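Local atomic coordinates of cytochrome C3, A dimeric class III c-type cytochrome (Desulfovibrio gigas, PDB entry 1GYO), a protein that probably carries electrons, as a dimer of tetrahaem subunits in which each c-type haem is covalently attached and its iron is held between two histidines. Residues A[25-28]-A[29-32]; A[48-51]-A[52-56]; A[67-70]-A[71-75]. All blocks are in the same frame, centred on the assembly; numbering follows the deposited sequence. Where two conformers were deposited one is given.

Contact 1. Residues A[25-28]-A[29-32]. With HEC (heme c), chain C.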
loop_
_atom_site.group_PDB
_atom_site.type_symbol
_atom_site.label_atom_id
_atom_site.label_comp_id
_atom_site.label_asym_id
_atom_site.label_seq_id
_atom_site.Cartn_x
_atom_site.Cartn_y
_atom_site.Cartn_z
ATOM N N GLU A 25 2.116 -14.456 -14.279
ATOM C CA GLU A 25 1.328 -13.258 -14.057
ATOM C C GLU A 25 0.860 -13.247 -12.629
ATOM O O GLU A 25 0.526 -14.278 -12.031
ATOM C CB GLU A 25 0.114 -13.251 -14.988
ATOM C CG GLU A 25 0.464 -13.318 -16.434
ATOM C CD GLU A 25 -0.783 -13.144 -17.329
ATOM O OE1 GLU A 25 -0.494 -12.993 -18.532
ATOM O OE2 GLU A 25 -1.956 -13.176 -16.908
ATOM N N MET A 26 0.806 -12.047 -12.049
ATOM C CA MET A 26 0.209 -11.886 -10.745
ATOM C C MET A 26 -0.688 -10.665 -10.758
ATOM O O MET A 26 -0.350 -9.618 -11.307
ATOM C CB MET A 26 1.260 -11.646 -9.666
ATOM C CG MET A 26 0.754 -11.763 -8.245
ATOM S SD MET A 26 1.598 -10.694 -7.072
ATOM C CE MET A 26 0.853 -9.186 -7.525
ATOM N N SER A 27 -1.864 -10.841 -10.155
ATOM C CA SER A 27 -2.832 -9.744 -10.084
ATOM C C SER A 27 -2.783 -9.071 -8.745
ATOM O O SER A 27 -3.062 -9.674 -7.703
ATOM C CB SER A 27 -4.223 -10.318 -10.317
ATOM O OG SER A 27 -5.170 -9.254 -10.037
ATOM N N HIS A 28 -2.448 -7.775 -8.729
ATOM C CA HIS A 28 -2.612 -7.015 -7.473
ATOM C C HIS A 28 -4.081 -6.927 -7.089
ATOM O O HIS A 28 -4.409 -6.922 -5.918
ATOM C CB HIS A 28 -2.029 -5.609 -7.557
ATOM C CG HIS A 28 -0.544 -5.496 -7.331
ATOM N ND1 HIS A 28 0.339 -5.312 -8.358
ATOM C CD2 HIS A 28 0.215 -5.506 -6.215
ATOM C CE1 HIS A 28 1.591 -5.198 -7.828
ATOM N NE2 HIS A 28 1.536 -5.318 -6.536
ATOM N N ALA A 29 -4.985 -6.866 -8.078
ATOM C CA ALA A 29 -6.416 -6.795 -7.770
ATOM C C ALA A 29 -6.879 -8.007 -6.978
ATOM O O ALA A 29 -7.564 -7.875 -5.957
ATOM C CB ALA A 29 -7.219 -6.664 -9.084
ATOM N N LYS A 30 -6.466 -9.194 -7.424
ATOM C CA LYS A 30 -6.887 -10.409 -6.752
ATOM C C LYS A 30 -6.306 -10.534 -5.355
ATOM O O LYS A 30 -6.898 -11.172 -4.483
ATOM C CB LYS A 30 -6.505 -11.660 -7.570
ATOM C CG LYS A 30 -7.308 -11.827 -8.830
ATOM C CD LYS A 30 -8.778 -12.136 -8.508
ATOM C CE LYS A 30 -9.604 -12.433 -9.737
ATOM N NZ LYS A 30 -10.909 -13.125 -9.388
ATOM N N HIS A 31 -5.132 -9.902 -5.151
ATOM C CA HIS A 31 -4.472 -9.873 -3.861
ATOM C C HIS A 31 -4.793 -8.637 -3.032
ATOM O O HIS A 31 -4.066 -8.309 -2.081
ATOM C CB HIS A 31 -2.969 -10.018 -3.997
ATOM C CG HIS A 31 -2.583 -11.394 -4.484
ATOM N ND1 HIS A 31 -2.383 -11.707 -5.775
ATOM C CD2 HIS A 31 -2.278 -12.526 -3.807
ATOM C CE1 HIS A 31 -2.010 -12.983 -5.879
ATOM N NE2 HIS A 31 -1.949 -13.539 -4.687
ATOM N N ARG A 32 -5.911 -7.970 -3.299
ATOM C CA ARG A 32 -6.225 -6.720 -2.598
ATOM C C ARG A 32 -6.451 -6.870 -1.107
ATOM O O ARG A 32 -6.324 -5.873 -0.390
ATOM C CB ARG A 32 -7.435 -6.038 -3.267
ATOM C CG ARG A 32 -8.749 -6.744 -3.434
ATOM C CD ARG A 32 -9.821 -5.762 -3.957
ATOM N NE ARG A 32 -10.042 -5.844 -5.379
ATOM C CZ ARG A 32 -10.123 -5.627 -6.660
ATOM N NH1 ARG A 32 -9.640 -4.518 -7.238
ATOM N NH2 ARG A 32 -10.683 -6.490 -7.546
HETATM FE FE HEC C . 3.133 -5.226 -5.309
HETATM C CHA HEC C . 5.020 -5.022 -8.130
HETATM C CHB HEC C . 3.077 -1.841 -5.106
HETATM C CHC HEC C . 0.876 -5.426 -2.823
HETATM C CHD HEC C . 3.626 -8.532 -5.192
HETATM N NA HEC C . 3.866 -3.735 -6.422
HETATM C C1A HEC C . 4.612 -3.826 -7.578
HETATM C C2A HEC C . 4.959 -2.517 -8.083
HETATM C C3A HEC C . 4.433 -1.620 -7.206
HETATM C C4A HEC C . 3.756 -2.375 -6.181
HETATM C CMA HEC C . 4.508 -0.117 -7.246
HETATM C CAA HEC C . 5.718 -2.241 -9.330
HETATM C CBA HEC C . 7.219 -2.350 -9.231
HETATM C CGA HEC C . 7.931 -2.270 -10.576
HETATM O O1A HEC C . 7.396 -2.786 -11.581
HETATM O O2A HEC C . 9.012 -1.700 -10.647
HETATM N NB HEC C . 2.184 -3.896 -4.161
HETATM C C1B HEC C . 2.309 -2.522 -4.180
HETATM C C2B HEC C . 1.498 -1.919 -3.145
HETATM C C3B HEC C . 0.834 -2.932 -2.510
HETATM C C4B HEC C . 1.275 -4.154 -3.151
HETATM C CMB HEC C . 1.428 -0.448 -2.865
HETATM C CAB HEC C . -0.167 -2.857 -1.398
HETATM C CBB HEC C . -1.420 -2.047 -1.697
HETATM N NC HEC C . 2.357 -6.700 -4.256
HETATM C C1C HEC C . 1.397 -6.613 -3.270
HETATM C C2C HEC C . 1.069 -7.924 -2.747
HETATM C C3C HEC C . 1.870 -8.793 -3.400
HETATM C C4C HEC C . 2.684 -8.036 -4.309
HETATM C CMC HEC C . 0.076 -8.152 -1.645
HETATM C CAC HEC C . 2.014 -10.284 -3.190
HETATM C CBC HEC C . 0.679 -11.034 -3.308
HETATM N ND HEC C . 4.108 -6.511 -6.456
HETATM C C1D HEC C . 4.268 -7.874 -6.201
HETATM C C2D HEC C . 5.141 -8.464 -7.180
HETATM C C3D HEC C . 5.429 -7.497 -8.089
HETATM C C4D HEC C . 4.846 -6.281 -7.598
HETATM C CMD HEC C . 5.594 -9.916 -7.189
HETATM C CAD HEC C . 6.253 -7.669 -9.339
HETATM C CBD HEC C . 7.731 -7.461 -9.039
HETATM C CGD HEC C . 8.705 -8.189 -9.902
HETATM O O1D HEC C . 9.832 -8.437 -9.399
HETATM O O2D HEC C . 8.424 -8.539 -11.048
#

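Contact 2. Residues A[48-51]-A[52-56]. With HEC (heme c), chain D.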
loop_
_atom_site.group_PDB
_atom_site.type_symbol
_atom_site.label_atom_id
_atom_site.label_comp_id
_atom_site.label_asym_id
_atom_site.label_seq_id
_atom_site.Cartn_x
_atom_site.Cartn_y
_atom_site.Cartn_z
ATOM N N ASP A 48 10.400 2.920 -1.937
ATOM C CA ASP A 48 10.161 2.278 -3.212
ATOM C C ASP A 48 9.743 0.816 -3.042
ATOM O O ASP A 48 10.227 0.099 -2.170
ATOM C CB ASP A 48 11.391 2.363 -4.098
ATOM C CG ASP A 48 11.635 3.716 -4.700
ATOM O OD1 ASP A 48 10.702 4.546 -4.664
ATOM O OD2 ASP A 48 12.767 3.941 -5.227
ATOM N N PHE A 49 8.831 0.419 -3.908
ATOM C CA PHE A 49 8.432 -0.966 -4.102
ATOM C C PHE A 49 9.304 -1.577 -5.211
ATOM O O PHE A 49 8.994 -1.554 -6.399
ATOM C CB PHE A 49 6.993 -1.102 -4.549
ATOM C CG PHE A 49 6.070 -0.733 -3.402
ATOM C CD1 PHE A 49 5.579 0.546 -3.385
ATOM C CD2 PHE A 49 5.737 -1.629 -2.406
ATOM C CE1 PHE A 49 4.750 0.916 -2.348
ATOM C CE2 PHE A 49 4.910 -1.253 -1.366
ATOM C CZ PHE A 49 4.438 0.024 -1.334
ATOM N N GLN A 50 10.393 -2.117 -4.834
ATOM C CA GLN A 50 11.361 -2.662 -5.777
ATOM C C GLN A 50 10.922 -3.980 -6.352
ATOM O O GLN A 50 10.287 -4.853 -5.678
ATOM C CB GLN A 50 12.670 -2.987 -5.038
ATOM C CG GLN A 50 13.361 -1.754 -4.489
ATOM C CD GLN A 50 14.695 -2.168 -3.850
ATOM O OE1 GLN A 50 14.856 -2.007 -2.640
ATOM N NE2 GLN A 50 15.614 -2.679 -4.666
ATOM N N LYS A 51 11.330 -4.224 -7.590
ATOM C CA LYS A 51 11.179 -5.570 -8.132
ATOM C C LYS A 51 11.993 -6.542 -7.291
ATOM O O LYS A 51 13.087 -6.244 -6.850
ATOM C CB LYS A 51 11.681 -5.619 -9.572
ATOM C CG LYS A 51 10.752 -4.803 -10.490
ATOM C CD LYS A 51 11.101 -5.093 -11.943
ATOM C CE LYS A 51 10.180 -4.398 -12.923
ATOM N NZ LYS A 51 9.002 -5.172 -13.404
ATOM N N CYS A 52 11.406 -7.722 -7.092
ATOM C CA CYS A 52 11.999 -8.672 -6.193
ATOM C C CYS A 52 13.415 -9.028 -6.644
ATOM O O CYS A 52 14.324 -9.144 -5.806
ATOM C CB CYS A 52 11.127 -9.917 -6.061
ATOM S SG CYS A 52 9.378 -9.611 -5.813
ATOM N N ALA A 53 13.616 -9.229 -7.932
ATOM C CA ALA A 53 14.888 -9.607 -8.471
ATOM C C ALA A 53 15.912 -8.484 -8.460
ATOM O O ALA A 53 17.070 -8.746 -8.787
ATOM C CB ALA A 53 14.781 -10.127 -9.894
ATOM N N ASP A 54 15.572 -7.290 -7.955
ATOM C CA ASP A 54 16.628 -6.333 -7.654
ATOM C C ASP A 54 17.569 -6.932 -6.622
ATOM O O ASP A 54 18.758 -6.577 -6.569
ATOM C CB ASP A 54 16.075 -5.034 -7.108
ATOM C CG ASP A 54 15.407 -4.131 -8.080
ATOM O OD1 ASP A 54 15.289 -4.451 -9.308
ATOM O OD2 ASP A 54 14.991 -3.050 -7.554
ATOM N N CYS A 55 17.027 -7.817 -5.785
ATOM C CA CYS A 55 17.758 -8.462 -4.704
ATOM C C CYS A 55 17.835 -9.964 -4.864
ATOM O O CYS A 55 18.898 -10.575 -4.681
ATOM C CB CYS A 55 17.144 -8.183 -3.329
ATOM S SG CYS A 55 17.096 -6.391 -3.023
ATOM N N HIS A 56 16.733 -10.564 -5.255
ATOM C CA HIS A 56 16.629 -12.028 -5.474
ATOM C C HIS A 56 17.105 -12.369 -6.869
ATOM O O HIS A 56 16.327 -12.671 -7.774
ATOM C CB HIS A 56 15.176 -12.445 -5.246
ATOM C CG HIS A 56 14.752 -12.357 -3.817
ATOM N ND1 HIS A 56 14.979 -13.379 -2.924
ATOM C CD2 HIS A 56 14.146 -11.391 -3.103
ATOM C CE1 HIS A 56 14.507 -13.044 -1.726
ATOM N NE2 HIS A 56 13.994 -11.809 -1.799
HETATM FE FE HEC D . 13.045 -10.856 -0.333
HETATM C CHA HEC D . 14.008 -13.111 1.990
HETATM C CHB HEC D . 10.463 -12.847 -1.201
HETATM C CHC HEC D . 11.876 -8.454 -2.432
HETATM C CHD HEC D . 15.816 -9.043 0.204
HETATM N NA HEC D . 12.366 -12.614 0.278
HETATM C C1A HEC D . 12.876 -13.418 1.273
HETATM C C2A HEC D . 12.088 -14.615 1.419
HETATM C C3A HEC D . 11.103 -14.562 0.495
HETATM C C4A HEC D . 11.259 -13.304 -0.196
HETATM C CMA HEC D . 10.048 -15.587 0.184
HETATM C CAA HEC D . 12.364 -15.733 2.405
HETATM C CBA HEC D . 13.138 -16.849 1.709
HETATM C CGA HEC D . 13.464 -18.010 2.612
HETATM O O1A HEC D . 13.367 -19.168 2.149
HETATM O O2A HEC D . 13.898 -17.775 3.761
HETATM N NB HEC D . 11.458 -10.669 -1.555
HETATM C C1B HEC D . 10.499 -11.616 -1.822
HETATM C C2B HEC D . 9.534 -11.141 -2.789
HETATM C C3B HEC D . 9.925 -9.886 -3.132
HETATM C C4B HEC D . 11.112 -9.592 -2.358
HETATM C CMB HEC D . 8.378 -11.944 -3.294
HETATM C CAB HEC D . 9.297 -8.950 -4.118
HETATM C CBB HEC D . 7.808 -8.679 -3.822
HETATM N NC HEC D . 13.705 -9.091 -0.972
HETATM C C1C HEC D . 13.094 -8.215 -1.847
HETATM C C2C HEC D . 13.918 -7.048 -2.079
HETATM C C3C HEC D . 15.070 -7.245 -1.390
HETATM C C4C HEC D . 14.921 -8.492 -0.672
HETATM C CMC HEC D . 13.537 -5.901 -2.985
HETATM C CAC HEC D . 16.298 -6.385 -1.368
HETATM C CBC HEC D . 16.083 -4.934 -0.964
HETATM N ND HEC D . 14.624 -11.071 0.833
HETATM C C1D HEC D . 15.680 -10.193 0.957
HETATM C C2D HEC D . 16.591 -10.634 1.991
HETATM C C3D HEC D . 16.069 -11.786 2.501
HETATM C C4D HEC D . 14.854 -12.045 1.783
HETATM C CMD HEC D . 17.838 -9.895 2.383
HETATM C CAD HEC D . 16.583 -12.619 3.640
HETATM C CBD HEC D . 15.885 -12.323 4.947
HETATM C CGD HEC D . 16.150 -10.900 5.442
HETATM O O1D HEC D . 15.185 -10.144 5.548
HETATM O O2D HEC D . 17.328 -10.596 5.693
HETATM O O HOH W 1 12.874 -2.147 -8.840
#

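Contact 3. Residues A[67-70]-A[71-75]. With HEC (heme c), chain F.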
loop_
_atom_site.group_PDB
_atom_site.type_symbol
_atom_site.label_atom_id
_atom_site.label_comp_id
_atom_site.label_asym_id
_atom_site.label_seq_id
_atom_site.Cartn_x
_atom_site.Cartn_y
_atom_site.Cartn_z
ATOM N N GLY A 67 18.078 -15.783 -2.970
ATOM C CA GLY A 67 18.117 -15.986 -4.409
ATOM C C GLY A 67 16.746 -15.945 -5.066
ATOM O O GLY A 67 15.740 -15.688 -4.404
ATOM N N PHE A 68 16.744 -16.147 -6.363
ATOM C CA PHE A 68 15.543 -15.976 -7.174
ATOM C C PHE A 68 14.489 -17.021 -6.856
ATOM O O PHE A 68 13.328 -16.673 -6.578
ATOM C CB PHE A 68 15.948 -16.027 -8.655
ATOM C CG PHE A 68 14.833 -15.744 -9.615
ATOM C CD1 PHE A 68 14.369 -14.463 -9.794
ATOM C CD2 PHE A 68 14.267 -16.774 -10.354
ATOM C CE1 PHE A 68 13.383 -14.190 -10.717
ATOM C CE2 PHE A 68 13.269 -16.504 -11.293
ATOM C CZ PHE A 68 12.835 -15.206 -11.487
ATOM N N TYR A 69 14.836 -18.303 -6.899
ATOM C CA TYR A 69 13.808 -19.341 -6.740
ATOM C C TYR A 69 13.067 -19.245 -5.410
ATOM O O TYR A 69 11.840 -19.424 -5.350
ATOM C CB TYR A 69 14.404 -20.724 -6.899
ATOM C CG TYR A 69 13.392 -21.831 -7.089
ATOM C CD1 TYR A 69 12.891 -22.106 -8.362
ATOM C CD2 TYR A 69 12.940 -22.633 -6.053
ATOM C CE1 TYR A 69 11.992 -23.110 -8.567
ATOM C CE2 TYR A 69 12.048 -23.650 -6.229
ATOM C CZ TYR A 69 11.560 -23.885 -7.502
ATOM O OH TYR A 69 10.665 -24.913 -7.741
ATOM N N LYS A 70 13.798 -18.983 -4.333
ATOM C CA LYS A 70 13.187 -18.942 -3.016
ATOM C C LYS A 70 12.231 -17.781 -2.832
ATOM O O LYS A 70 11.345 -17.848 -1.980
ATOM C CB LYS A 70 14.260 -18.935 -1.919
ATOM C CG LYS A 70 14.849 -20.324 -1.623
ATOM C CD LYS A 70 13.885 -21.231 -0.900
ATOM C CE LYS A 70 14.459 -22.586 -0.535
ATOM N NZ LYS A 70 15.453 -22.581 0.565
ATOM N N ALA A 71 12.336 -16.698 -3.640
ATOM C CA ALA A 71 11.382 -15.587 -3.517
ATOM C C ALA A 71 9.953 -16.070 -3.770
ATOM O O ALA A 71 9.009 -15.534 -3.194
ATOM C CB ALA A 71 11.715 -14.480 -4.483
ATOM N N TRP A 72 9.817 -17.057 -4.675
ATOM C CA TRP A 72 8.510 -17.487 -5.153
ATOM C C TRP A 72 8.048 -18.810 -4.582
ATOM O O TRP A 72 6.859 -19.106 -4.572
ATOM C CB TRP A 72 8.486 -17.533 -6.681
ATOM C CG TRP A 72 9.366 -16.529 -7.339
ATOM C CD1 TRP A 72 10.546 -16.775 -7.950
ATOM C CD2 TRP A 72 9.165 -15.112 -7.424
ATOM N NE1 TRP A 72 11.118 -15.614 -8.450
ATOM C CE2 TRP A 72 10.264 -14.581 -8.118
ATOM C CE3 TRP A 72 8.153 -14.253 -6.968
ATOM C CZ2 TRP A 72 10.397 -13.211 -8.400
ATOM C CZ3 TRP A 72 8.290 -12.904 -7.247
ATOM C CH2 TRP A 72 9.398 -12.394 -7.954
ATOM N N HIS A 73 9.017 -19.618 -4.131
ATOM C CA HIS A 73 8.812 -21.013 -3.709
ATOM C C HIS A 73 9.667 -21.304 -2.479
ATOM O O HIS A 73 10.844 -21.632 -2.579
ATOM C CB HIS A 73 9.193 -22.024 -4.779
ATOM C CG HIS A 73 9.026 -21.631 -6.190
ATOM N ND1 HIS A 73 9.955 -20.909 -6.887
ATOM C CD2 HIS A 73 8.065 -21.918 -7.087
ATOM C CE1 HIS A 73 9.539 -20.750 -8.131
ATOM N NE2 HIS A 73 8.368 -21.347 -8.292
ATOM N N SER A 74 9.053 -21.127 -1.337
ATOM C CA SER A 74 9.819 -21.205 -0.102
ATOM C C SER A 74 8.750 -21.654 0.879
ATOM O O SER A 74 7.578 -21.288 0.672
ATOM C CB SER A 74 10.450 -19.889 0.438
ATOM O OG SER A 74 10.932 -20.128 1.735
ATOM N N GLU A 75 9.121 -22.290 1.961
ATOM C CA GLU A 75 8.201 -22.478 3.086
ATOM C C GLU A 75 7.748 -21.144 3.666
ATOM O O GLU A 75 6.718 -21.002 4.279
ATOM C CB GLU A 75 8.830 -23.258 4.247
ATOM C CG GLU A 75 8.870 -22.514 5.558
ATOM C CD GLU A 75 7.957 -22.332 6.719
ATOM O OE1 GLU A 75 6.799 -21.835 6.576
ATOM O OE2 GLU A 75 8.310 -22.612 7.903
HETATM FE FE HEC F . 7.378 -21.437 -9.996
HETATM C CHA HEC F . 9.644 -19.292 -11.380
HETATM C CHB HEC F . 9.247 -24.047 -10.965
HETATM C CHC HEC F . 5.172 -23.559 -8.521
HETATM C CHD HEC F . 5.431 -18.833 -9.148
HETATM N NA HEC F . 9.076 -21.624 -11.015
HETATM C C1A HEC F . 9.900 -20.644 -11.525
HETATM C C2A HEC F . 11.020 -21.217 -12.223
HETATM C C3A HEC F . 10.892 -22.564 -12.127
HETATM C C4A HEC F . 9.693 -22.814 -11.362
HETATM C CMA HEC F . 11.777 -23.637 -12.705
HETATM C CAA HEC F . 12.065 -20.437 -12.969
HETATM C CBA HEC F . 13.343 -20.239 -12.198
HETATM C CGA HEC F . 14.419 -19.503 -12.959
HETATM O O1A HEC F . 14.167 -19.024 -14.072
HETATM O O2A HEC F . 15.554 -19.398 -12.434
HETATM N NB HEC F . 7.234 -23.420 -9.771
HETATM C C1B HEC F . 8.162 -24.352 -10.176
HETATM C C2B HEC F . 7.831 -25.669 -9.667
HETATM C C3B HEC F . 6.708 -25.513 -8.919
HETATM C C4B HEC F . 6.315 -24.127 -9.029
HETATM C CMB HEC F . 8.673 -26.889 -9.907
HETATM C CAB HEC F . 6.023 -26.512 -8.023
HETATM C CBB HEC F . 6.880 -26.897 -6.816
HETATM N NC HEC F . 5.631 -21.242 -9.058
HETATM C C1C HEC F . 4.790 -22.241 -8.589
HETATM C C2C HEC F . 3.529 -21.701 -8.151
HETATM C C3C HEC F . 3.615 -20.353 -8.295
HETATM C C4C HEC F . 4.920 -20.077 -8.862
HETATM C CMC HEC F . 2.379 -22.551 -7.649
HETATM C CAC HEC F . 2.580 -19.314 -8.003
HETATM C CBC HEC F . 1.845 -19.469 -6.670
HETATM N ND HEC F . 7.547 -19.460 -10.184
HETATM C C1D HEC F . 6.631 -18.511 -9.729
HETATM C C2D HEC F . 7.112 -17.181 -9.984
HETATM C C3D HEC F . 8.296 -17.306 -10.643
HETATM C C4D HEC F . 8.565 -18.716 -10.761
HETATM C CMD HEC F . 6.397 -15.911 -9.593
HETATM C CAD HEC F . 9.185 -16.198 -11.136
HETATM C CBD HEC F . 8.909 -15.811 -12.578
HETATM C CGD HEC F . 9.388 -16.854 -13.567
HETATM O O1D HEC F . 8.488 -17.598 -14.067
HETATM O O2D HEC F . 10.585 -16.956 -13.809
#

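Contact 1. Residues A[25-28]-A[29-32]
H31 folds back against the carbonyl of S27 where strand 24-27 of this class III cytochrome c ends and the type I beta turn A29 to R32 follows, a stretch that presents H28 and H31 to the irons of two haems. Its imidazole meets the S27 carbonyl edge-on: ND1 of H31 lies 2.9 Å from S27 O, with the acceptor in the ring plane and an N-H...O angle of 165°. The backbone N of H31 reaches S27 O from the opposite face of the carbonyl plane, at 3.3 Å. The ND1 bond sets the rotation of the ring, whose NE2 binds the iron of haem 2 together with H84. One face of this ring is covered near its rim by CBC of haem 1, 3.3 Å from CD2 of H31, while CG of M26 approaches CE1 of H31 obliquely.

The M26 chain bends at chi2 and chi3, which lays its CE over the centre of the H28 ring. H28 turns the other way, its NE2 2.0 Å from the iron of haem 1 and H40 supplying the second ligand; its ND1 bonds to P4 O, so this imidazole too is oriented from behind. S27 places OG opposite its own backbone N (chi1 171°), over the start of the turn, where OG accepts from the backbone N of K30 at 2.9 Å, a nearly straight bond of 164°.

Contact 2. Residues A[48-51]-A[52-56]
The backbone turns at K51, whose O accepts from the N of D54 at 2.9 Å, and C52 O then receives both C55 N and H56 N, coiling the CXXCH haem-binding motif into a compact turn. Across the bend the side chains of Q50 and D54 meet at an oblique angle. The Q50 side chain, extended beyond CG, sends NE2 to the anti lone pair of D54 OD2 at 3.0 Å; the bond is almost straight (178°) and lies in the amide plane, although amide and carboxylate planes are 41° apart. A water accepts from K51 N and donates to D54 OD2, its oxygen 2.6 Å away, giving this carboxylate oxygen two partners. CB of Q50 also packs near the CMC methyl of haem 3.

C52 SG and C55 SG form thioethers to CAB and CAC of that haem, and H56 NE2 binds its iron 2.0 Å away, with H41 as the other axial ligand. The N of C52 bonds to a propionate of haem 1. The bend lies on the surface in the loop between helices 36-39 and 68-72: C52 packs on W72 and H56 on A71 of the latter helix, while D48 and F49 lead back to the second subunit, bonding to its D2.

Contact 3. Residues A[67-70]-A[71-75]
Y69, on the short, weakly bonded helix 68-72 of this class III cytochrome c, stacks face to face with H73 just beyond its end, where i to i+4 aromatic pairs line the pocket of haem 4. Their ring planes are 21° apart and their centroids 3.8 Å, with H73 ND1 over the centre of the tyrosine ring. At the edge of the imidazole, Y69 O accepts from ND1 of H73 at 2.8 Å and also from the backbone N atoms of W72 and H73. The oxygen is gripped by three donors, and the bond to ND1 fixes the turn of the imidazole, with the stack lying along one of its faces. CB of W72 lies over the other face. So held, H73 supplies one axial ligand to the iron of haem 4 and H104 the second. The Y69 ring carries its OH to 3.5 Å from C2B of the same haem.

One residue earlier, F68 and W72 form an edge-to-face pair, planes at 75°, with NE1 of W72 over the centre of the phenyl ring. The indole is sandwiched between CB of A71 and CAD of the haem, on opposite faces.

K70 runs the other way, bent at chi2 (-72°), and its NZ finds S63 O. Along the way it lies against the residues that leave the helix: CD of K70 comes within 3.9 Å of CB of S74, whose OG bonds to a propionate of haem 3, and the same CD of K70 is 3.5 Å from H73 O.

Contact 3 is buried and largely aromatic, contact 2 lies on the surface, and contact 1 is intermediate. All three are local turns or helical segments that supply axial histidines, but contact 2 alone adds the covalent thioethers and a direct amide-carboxylate bond, with a water linking the carboxylate to the backbone. In contacts 1 and 3 a backbone carbonyl orients a ligand histidine through ND1, four residues on. Contacts 2 and 3 touch: H56 ND1 of 52-56 lies 2.8 Å from G67 O of 67-70, a probable hydrogen bond. Contact 1 stands apart, its centre about 17 Å from that of contact 2 and 19 Å from that of contact 3. Contacts 1 and 2 both reach the second subunit.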